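PDB 3ZHE: protein SMG-7 from Caenorhabditis elegans, which takes part in nonsense-mediated mRNA decay as the heterodimer partner of SMG-5, and contains a 14-3-3-like domain of the phosphopeptide-binding class. Local coordinates for residues B[10-15]-B[23-28]; B[183-188]-B[259-264]; B[190-195]-B[363-368]. All blocks are in the same frame, centred on the assembly; numbering follows the deposited sequence.

Contact 1 of 3, residues B[10-15]-B[23-28]; sequences VELRKI and PQYLRH
Leu12 and Ile15 pack against Tyr25 and His28 in an antiparallel helical hairpin at the N-terminal edge of the 14-3-3-like fold. Helix 3-14 runs one way and helix 22-35 returns beside it after a short connection. The axes of the two short segments approach to 10.2 Å and their directions differ by 165°.

The tight part centres on Leu12, which is buried. Its CG stands anti to the backbone N (chi1 175°). CD1 lies over one face of the Tyr25 ring, 3.7 Å from the ring centroid, in a CH-pi contact. The methyl sits off centre, toward the rim, with CZ of Tyr25 3.5 Å from Leu12 CD1. The same methyl meets the edge of the other ring, with Leu12 CD1 3.5 Å from His28 CD2. One methyl thus fits between the face of a tyrosine and the edge of a histidine. Ile15 continues the packing. Its CG2 lies in the plane of the Tyr25 ring, 3.8 Å from Tyr25 CD2, and its CD1 rests on CB of His28. Leu29 and Met32 also touch Leu12, and Lys52 makes a cation-pi contact with Tyr25.

The other side is looser and more polar. Gln24 is extended and exposed, and its NE2 lies against Ile15, 3.9 Å from Ile15 CG1. OE1 of Glu11 stands at the edge of the His28 ring, the carboxylate and ring planes 71° apart. OE1 of Glu11 is 3.8 Å from CE1 of His28, and it is not bonded to the ring nitrogens. OE2 of Glu11 has a weak hydrogen bond to Gln7. What fixes the imidazole is a backbone group of the opposing helix, about one turn before Leu12: His28 NE2 is hydrogen-bonded to Leu8 O.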
# COMPACT_ATOMS: atom_id res chain seq x y z
N VAL B 10 -8.34 -22.34 -22.95
CA VAL B 10 -7.75 -23.45 -23.70
C VAL B 10 -6.23 -23.33 -23.72
O VAL B 10 -5.52 -24.31 -23.49
CB VAL B 10 -8.27 -23.49 -25.15
CG1 VAL B 10 -7.50 -24.52 -25.97
CG2 VAL B 10 -9.76 -23.79 -25.18
N GLU B 11 -5.75 -22.12 -23.97
CA GLU B 11 -4.31 -21.85 -23.98
C GLU B 11 -3.70 -22.12 -22.61
O GLU B 11 -2.53 -22.51 -22.51
CB GLU B 11 -4.05 -20.40 -24.40
CG GLU B 11 -4.47 -20.08 -25.83
CD GLU B 11 -4.60 -18.60 -26.08
OE1 GLU B 11 -4.40 -17.81 -25.13
OE2 GLU B 11 -4.91 -18.21 -27.23
N LEU B 12 -4.49 -21.92 -21.56
CA LEU B 12 -4.03 -22.17 -20.20
C LEU B 12 -3.91 -23.67 -19.94
O LEU B 12 -2.92 -24.15 -19.40
CB LEU B 12 -4.97 -21.55 -19.17
CG LEU B 12 -4.66 -21.85 -17.71
CD1 LEU B 12 -3.35 -21.19 -17.28
CD2 LEU B 12 -5.80 -21.42 -16.79
N ARG B 13 -4.94 -24.41 -20.34
CA ARG B 13 -5.00 -25.85 -20.12
C ARG B 13 -3.99 -26.62 -20.98
O ARG B 13 -3.57 -27.71 -20.61
CB ARG B 13 -6.41 -26.38 -20.36
N LYS B 14 -3.62 -26.05 -22.12
CA LYS B 14 -2.63 -26.68 -23.00
C LYS B 14 -1.27 -26.77 -22.33
O LYS B 14 -0.52 -27.73 -22.56
CB LYS B 14 -2.50 -25.90 -24.31
CG LYS B 14 -3.57 -26.21 -25.33
CD LYS B 14 -3.38 -25.39 -26.59
CE LYS B 14 -4.24 -25.90 -27.72
NZ LYS B 14 -3.97 -25.16 -28.99
N ILE B 15 -0.94 -25.78 -21.51
CA ILE B 15 0.35 -25.70 -20.83
C ILE B 15 0.60 -26.93 -19.96
O ILE B 15 -0.24 -27.31 -19.15
CB ILE B 15 0.42 -24.43 -19.94
CG1 ILE B 15 0.23 -23.17 -20.79
CG2 ILE B 15 1.74 -24.37 -19.19
CD1 ILE B 15 0.30 -21.89 -20.00
N PRO B 23 6.70 -21.46 -14.37
CA PRO B 23 6.70 -20.00 -14.56
C PRO B 23 5.86 -19.54 -15.76
O PRO B 23 5.21 -18.50 -15.69
CB PRO B 23 8.18 -19.69 -14.81
CG PRO B 23 8.90 -20.75 -14.09
CD PRO B 23 8.07 -21.99 -14.24
N GLN B 24 5.89 -20.34 -16.83
CA GLN B 24 5.06 -20.10 -18.01
C GLN B 24 3.59 -20.03 -17.62
O GLN B 24 2.86 -19.09 -17.99
CB GLN B 24 5.30 -21.22 -19.02
CG GLN B 24 4.48 -21.15 -20.30
CD GLN B 24 4.84 -22.25 -21.28
OE1 GLN B 24 5.97 -22.76 -21.27
NE2 GLN B 24 3.89 -22.64 -22.12
N TYR B 25 3.18 -21.02 -16.83
CA TYR B 25 1.81 -21.11 -16.33
C TYR B 25 1.45 -19.91 -15.47
O TYR B 25 0.36 -19.36 -15.60
CB TYR B 25 1.65 -22.40 -15.53
CG TYR B 25 0.22 -22.81 -15.29
CD1 TYR B 25 -0.50 -22.31 -14.22
CD2 TYR B 25 -0.41 -23.71 -16.14
CE1 TYR B 25 -1.81 -22.69 -14.00
CE2 TYR B 25 -1.72 -24.10 -15.93
CZ TYR B 25 -2.41 -23.58 -14.86
OH TYR B 25 -3.72 -23.96 -14.64
N LEU B 26 2.36 -19.51 -14.59
CA LEU B 26 2.15 -18.36 -13.71
C LEU B 26 1.93 -17.08 -14.50
O LEU B 26 0.98 -16.33 -14.24
CB LEU B 26 3.33 -18.19 -12.75
CG LEU B 26 3.42 -19.15 -11.56
CD1 LEU B 26 4.62 -18.80 -10.70
CD2 LEU B 26 2.14 -19.10 -10.75
N ARG B 27 2.82 -16.84 -15.45
CA ARG B 27 2.73 -15.65 -16.29
C ARG B 27 1.45 -15.64 -17.11
O ARG B 27 0.83 -14.59 -17.30
CB ARG B 27 3.95 -15.53 -17.21
CG ARG B 27 5.25 -15.23 -16.48
CD ARG B 27 6.32 -14.75 -17.44
NE ARG B 27 6.58 -15.73 -18.49
CZ ARG B 27 7.49 -16.70 -18.40
NH1 ARG B 27 8.22 -16.83 -17.30
NH2 ARG B 27 7.65 -17.55 -19.40
N HIS B 28 1.03 -16.82 -17.58
CA HIS B 28 -0.23 -16.91 -18.29
C HIS B 28 -1.41 -16.60 -17.37
O HIS B 28 -2.39 -15.98 -17.78
CB HIS B 28 -0.41 -18.28 -18.95
CG HIS B 28 -1.54 -18.34 -19.93
ND1 HIS B 28 -1.43 -17.87 -21.22
CD2 HIS B 28 -2.81 -18.80 -19.80
CE1 HIS B 28 -2.58 -18.04 -21.84
NE2 HIS B 28 -3.43 -18.60 -21.00

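Contact 2 of 3, residues B[183-188]-B[259-264]; sequences SVYFHT and MIVPLM
Val261 and Pro262 meet Val184, Tyr185 and Thr188 across two helix segments whose directions differ by 49°. Tyr185 offers its ring edge: CB of Val261 lies near the plane, 3.9 Å from Tyr185 CE1. Thr188 and Val261 lie alongside and run opposite ways, with Thr188 CG2 3.7 Å from Val261 CG1. This CG2 is anti to the backbone N, which sends it to Val261, while OG1 sits beside the N (chi1 -59°). Pro262 crosses Thr188 at about a right angle, with Thr188 OG1 3.8 Å from Pro262 CB. The proline ring also meets Val184, whose CG1 is 3.8 Å from Pro262 CB. Helix 257-270 is kinked here because the N of Pro262 has no bond to the preceding turn.

Thr188 turns its hydroxyl back to its own helix. OG1 donates to Val184 O at 2.7 Å, from above the carbonyl plane, while Thr188 N reaches the same oxygen from the opposite face. An alanine here would probably open a gap beside Val261 CG1 and leave Val184 O with the backbone N-H alone of these two donors.

Leu204 and Leu227 also touch Val184. Such buried helix packing is consistent with the TPR-like, all-helical Est1 domain in which both segments lie.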
# COMPACT_ATOMS: atom_id res chain seq x y z
N SER B 183 -2.05 -19.66 20.36
CA SER B 183 -1.99 -20.65 19.30
C SER B 183 -3.24 -21.51 19.29
O SER B 183 -3.85 -21.74 18.25
CB SER B 183 -0.75 -21.53 19.46
OG SER B 183 -0.73 -22.56 18.48
N VAL B 184 -3.63 -21.99 20.47
CA VAL B 184 -4.84 -22.78 20.62
C VAL B 184 -6.07 -22.00 20.15
O VAL B 184 -6.88 -22.51 19.38
CB VAL B 184 -5.05 -23.22 22.08
CG1 VAL B 184 -6.44 -23.79 22.28
CG2 VAL B 184 -3.99 -24.24 22.47
N TYR B 185 -6.17 -20.75 20.61
CA TYR B 185 -7.28 -19.88 20.20
C TYR B 185 -7.37 -19.73 18.68
O TYR B 185 -8.43 -19.93 18.08
CB TYR B 185 -7.15 -18.51 20.86
CG TYR B 185 -8.04 -17.46 20.25
CD1 TYR B 185 -9.42 -17.55 20.35
CD2 TYR B 185 -7.49 -16.38 19.56
CE1 TYR B 185 -10.24 -16.59 19.78
CE2 TYR B 185 -8.30 -15.42 18.99
CZ TYR B 185 -9.67 -15.53 19.10
OH TYR B 185 -10.49 -14.57 18.54
N PHE B 186 -6.24 -19.37 18.06
CA PHE B 186 -6.17 -19.18 16.62
C PHE B 186 -6.51 -20.45 15.84
O PHE B 186 -7.28 -20.41 14.88
CB PHE B 186 -4.79 -18.68 16.21
CG PHE B 186 -4.58 -17.21 16.46
CD1 PHE B 186 -5.55 -16.28 16.10
CD2 PHE B 186 -3.41 -16.75 17.05
CE1 PHE B 186 -5.36 -14.93 16.32
CE2 PHE B 186 -3.22 -15.40 17.28
CZ PHE B 186 -4.19 -14.49 16.92
N HIS B 187 -5.94 -21.58 16.25
CA HIS B 187 -6.22 -22.86 15.60
C HIS B 187 -7.70 -23.21 15.71
O HIS B 187 -8.29 -23.77 14.79
CB HIS B 187 -5.36 -23.99 16.20
CG HIS B 187 -3.95 -24.01 15.69
ND1 HIS B 187 -3.62 -24.41 14.41
CD2 HIS B 187 -2.78 -23.72 16.30
CE1 HIS B 187 -2.31 -24.34 14.25
NE2 HIS B 187 -1.78 -23.92 15.38
N THR B 188 -8.30 -22.87 16.85
CA THR B 188 -9.73 -23.09 17.06
C THR B 188 -10.56 -22.24 16.09
O THR B 188 -11.49 -22.75 15.44
CB THR B 188 -10.14 -22.78 18.51
OG1 THR B 188 -9.40 -23.61 19.41
CG2 THR B 188 -11.62 -23.02 18.72
N MET B 259 -9.77 -18.37 25.99
CA MET B 259 -10.09 -19.54 26.80
C MET B 259 -11.53 -19.96 26.53
O MET B 259 -11.84 -21.16 26.48
CB MET B 259 -9.92 -19.23 28.29
CG MET B 259 -8.48 -19.09 28.75
SD MET B 259 -8.35 -18.88 30.54
CE MET B 259 -6.58 -18.75 30.75
N ILE B 260 -12.41 -18.98 26.34
CA ILE B 260 -13.82 -19.23 26.09
C ILE B 260 -14.06 -19.89 24.73
O ILE B 260 -14.75 -20.90 24.64
CB ILE B 260 -14.66 -17.94 26.19
CG1 ILE B 260 -14.64 -17.41 27.62
CG2 ILE B 260 -16.09 -18.19 25.73
CD1 ILE B 260 -15.09 -18.42 28.66
N VAL B 261 -13.47 -19.31 23.68
CA VAL B 261 -13.61 -19.85 22.33
C VAL B 261 -13.12 -21.31 22.17
O VAL B 261 -13.85 -22.13 21.61
CB VAL B 261 -12.97 -18.92 21.26
CG1 VAL B 261 -12.70 -19.68 19.97
CG2 VAL B 261 -13.87 -17.72 21.00
N PRO B 262 -11.91 -21.63 22.66
CA PRO B 262 -11.48 -23.03 22.56
C PRO B 262 -12.36 -23.96 23.39
O PRO B 262 -12.50 -25.13 23.04
CB PRO B 262 -10.06 -23.00 23.15
CG PRO B 262 -9.61 -21.60 22.99
CD PRO B 262 -10.83 -20.77 23.20
N LEU B 263 -12.94 -23.44 24.46
CA LEU B 263 -13.80 -24.25 25.33
C LEU B 263 -15.10 -24.61 24.62
O LEU B 263 -15.61 -25.72 24.78
CB LEU B 263 -14.08 -23.52 26.64
CG LEU B 263 -14.59 -24.38 27.80
CD1 LEU B 263 -13.61 -25.50 28.10
CD2 LEU B 263 -14.83 -23.53 29.04
N MET B 264 -15.63 -23.68 23.83
CA MET B 264 -16.83 -23.92 23.04
C MET B 264 -16.63 -25.08 22.07
O MET B 264 -17.47 -25.97 21.97
CB MET B 264 -17.23 -22.67 22.25
CG MET B 264 -17.72 -21.51 23.09
SD MET B 264 -18.43 -20.19 22.09
CE MET B 264 -19.68 -21.09 21.16

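Contact 3 of 3, residues B[190-195]-B[363-368]; sequences ALHATM and GYFHCL
His366 N donates to His192 O in the one strong hydrogen bond between the segments. It is 2.9 Å long and nearly straight, 168° at the hydrogen, and the donor lies nearly in line with the carbonyl. His192 is the first residue past helix 180-191, and its oxygen bonds to the loop 363-368. A weak hydrogen bond follows beside it: Thr194 OG1 donates to Tyr364 O at 3.4 Å, and the CA-H of Ala193 points at that same oxygen. The hydroxyl also sits at the edge of the Tyr364 ring, near its plane.

The packing centres on the His192 ring. Cys367 CB makes a CH-pi contact over one face, 3.5 Å from the His192 ring centroid. Cys367 SG is anti to the backbone N (chi1 170°) and makes a sulfur-aromatic contact over the same face, 6° off the ring normal and 3.9 Å from the His192 centroid. Leu191 CG lies over the opposite face, so the imidazole is sandwiched. Its NE2 is hydrogen-bonded to Ser265 OG, which fixes the ring's far end. Phe365 comes in obliquely: its CE1 is 3.5 Å from His192 CB.

The joined loops lie between helices. Phe365 and Leu368 lean on helix 257-270 through Val261 and Met264, Ala193 touches Trp167 of helix 164-176, and Leu191 meets Leu204 of helix 200-209.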
# COMPACT_ATOMS: atom_id res chain seq x y z
N ALA B 190 -9.60 -21.12 13.29
CA ALA B 190 -9.37 -21.74 11.99
C ALA B 190 -10.29 -22.94 11.80
O ALA B 190 -10.80 -23.18 10.71
CB ALA B 190 -7.92 -22.16 11.85
N LEU B 191 -10.48 -23.70 12.87
CA LEU B 191 -11.30 -24.90 12.81
C LEU B 191 -12.77 -24.56 12.57
O LEU B 191 -13.45 -25.26 11.82
CB LEU B 191 -11.16 -25.72 14.10
CG LEU B 191 -12.00 -26.99 14.20
CD1 LEU B 191 -11.70 -27.94 13.05
CD2 LEU B 191 -11.78 -27.68 15.54
N HIS B 192 -13.24 -23.48 13.18
CA HIS B 192 -14.66 -23.14 13.10
C HIS B 192 -14.96 -21.87 12.31
O HIS B 192 -16.01 -21.25 12.51
CB HIS B 192 -15.25 -23.04 14.50
CG HIS B 192 -15.30 -24.34 15.24
ND1 HIS B 192 -16.25 -25.30 14.98
CD2 HIS B 192 -14.52 -24.84 16.23
CE1 HIS B 192 -16.06 -26.34 15.77
NE2 HIS B 192 -15.01 -26.08 16.54
N ALA B 193 -14.06 -21.48 11.42
CA ALA B 193 -14.27 -20.30 10.60
C ALA B 193 -15.36 -20.55 9.56
O ALA B 193 -15.94 -21.63 9.51
CB ALA B 193 -12.98 -19.89 9.92
N THR B 194 -15.64 -19.55 8.73
CA THR B 194 -16.69 -19.67 7.73
C THR B 194 -16.24 -20.58 6.59
O THR B 194 -17.06 -21.22 5.93
CB THR B 194 -17.11 -18.29 7.18
OG1 THR B 194 -17.32 -17.38 8.27
CG2 THR B 194 -18.41 -18.41 6.38
N MET B 195 -14.93 -20.65 6.36
CA MET B 195 -14.38 -21.54 5.34
C MET B 195 -14.04 -22.91 5.91
O MET B 195 -13.99 -23.90 5.19
CB MET B 195 -13.14 -20.93 4.68
CG MET B 195 -13.44 -20.09 3.44
SD MET B 195 -14.28 -21.04 2.17
CE MET B 195 -14.32 -19.86 0.82
N GLY B 363 -19.10 -14.20 14.15
CA GLY B 363 -20.03 -14.09 13.04
C GLY B 363 -19.37 -14.70 11.83
O GLY B 363 -20.04 -15.18 10.91
N TYR B 364 -18.05 -14.65 11.83
CA TYR B 364 -17.24 -15.44 10.91
C TYR B 364 -16.74 -16.64 11.70
O TYR B 364 -15.81 -17.35 11.30
CB TYR B 364 -16.07 -14.61 10.37
CG TYR B 364 -16.51 -13.39 9.58
CD1 TYR B 364 -17.03 -13.53 8.30
CD2 TYR B 364 -16.42 -12.12 10.12
CE1 TYR B 364 -17.43 -12.43 7.57
CE2 TYR B 364 -16.82 -11.00 9.40
CZ TYR B 364 -17.33 -11.17 8.13
OH TYR B 364 -17.73 -10.07 7.41
N PHE B 365 -17.38 -16.84 12.85
CA PHE B 365 -17.13 -17.97 13.73
C PHE B 365 -18.44 -18.74 13.83
O PHE B 365 -19.46 -18.18 14.22
CB PHE B 365 -16.70 -17.45 15.11
CG PHE B 365 -16.27 -18.53 16.06
CD1 PHE B 365 -15.16 -19.31 15.77
CD2 PHE B 365 -16.95 -18.75 17.24
CE1 PHE B 365 -14.75 -20.30 16.65
CE2 PHE B 365 -16.54 -19.74 18.12
CZ PHE B 365 -15.44 -20.51 17.82
N HIS B 366 -18.41 -20.02 13.46
CA HIS B 366 -19.65 -20.78 13.33
C HIS B 366 -19.74 -21.98 14.28
O HIS B 366 -20.58 -22.86 14.09
CB HIS B 366 -19.86 -21.22 11.88
CG HIS B 366 -20.23 -20.10 10.96
ND1 HIS B 366 -21.51 -19.91 10.50
CD2 HIS B 366 -19.48 -19.10 10.44
CE1 HIS B 366 -21.54 -18.84 9.72
NE2 HIS B 366 -20.32 -18.33 9.66
N CYS B 367 -18.88 -22.01 15.29
CA CYS B 367 -18.98 -23.02 16.33
C CYS B 367 -20.10 -22.68 17.29
O CYS B 367 -19.98 -21.73 18.07
CB CYS B 367 -17.68 -23.12 17.12
SG CYS B 367 -17.80 -24.13 18.61
N LEU B 368 -21.20 -23.44 17.22
CA LEU B 368 -22.27 -23.35 18.21
C LEU B 368 -22.79 -21.92 18.36
O LEU B 368 -22.86 -21.39 19.47
CB LEU B 368 -21.76 -23.87 19.56
CG LEU B 368 -22.73 -24.34 20.64
CD1 LEU B 368 -23.46 -25.60 20.22
CD2 LEU B 368 -21.98 -24.56 21.94

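Contact 1 lies at the surface, its centre about 33 Å from that of the chain. Contact 2 is buried and contact 3 partly so, both near the middle. Contacts 2 and 3 share helix 180-191, their centres are about 11 Å apart, and they touch where Val261 meets Phe365 and Met264 meets Cys367. Contact 1 is remote, its nearest atoms about 26 Å from contact 2 and 19 Å from contact 3. Contact 1 joins two helices close in sequence by aromatic packing with a polar margin. Contact 2 is apolar helix packing between segments far apart in sequence. Contact 3 joins a helix end to a loop through one backbone hydrogen bond and the packing of an imidazole.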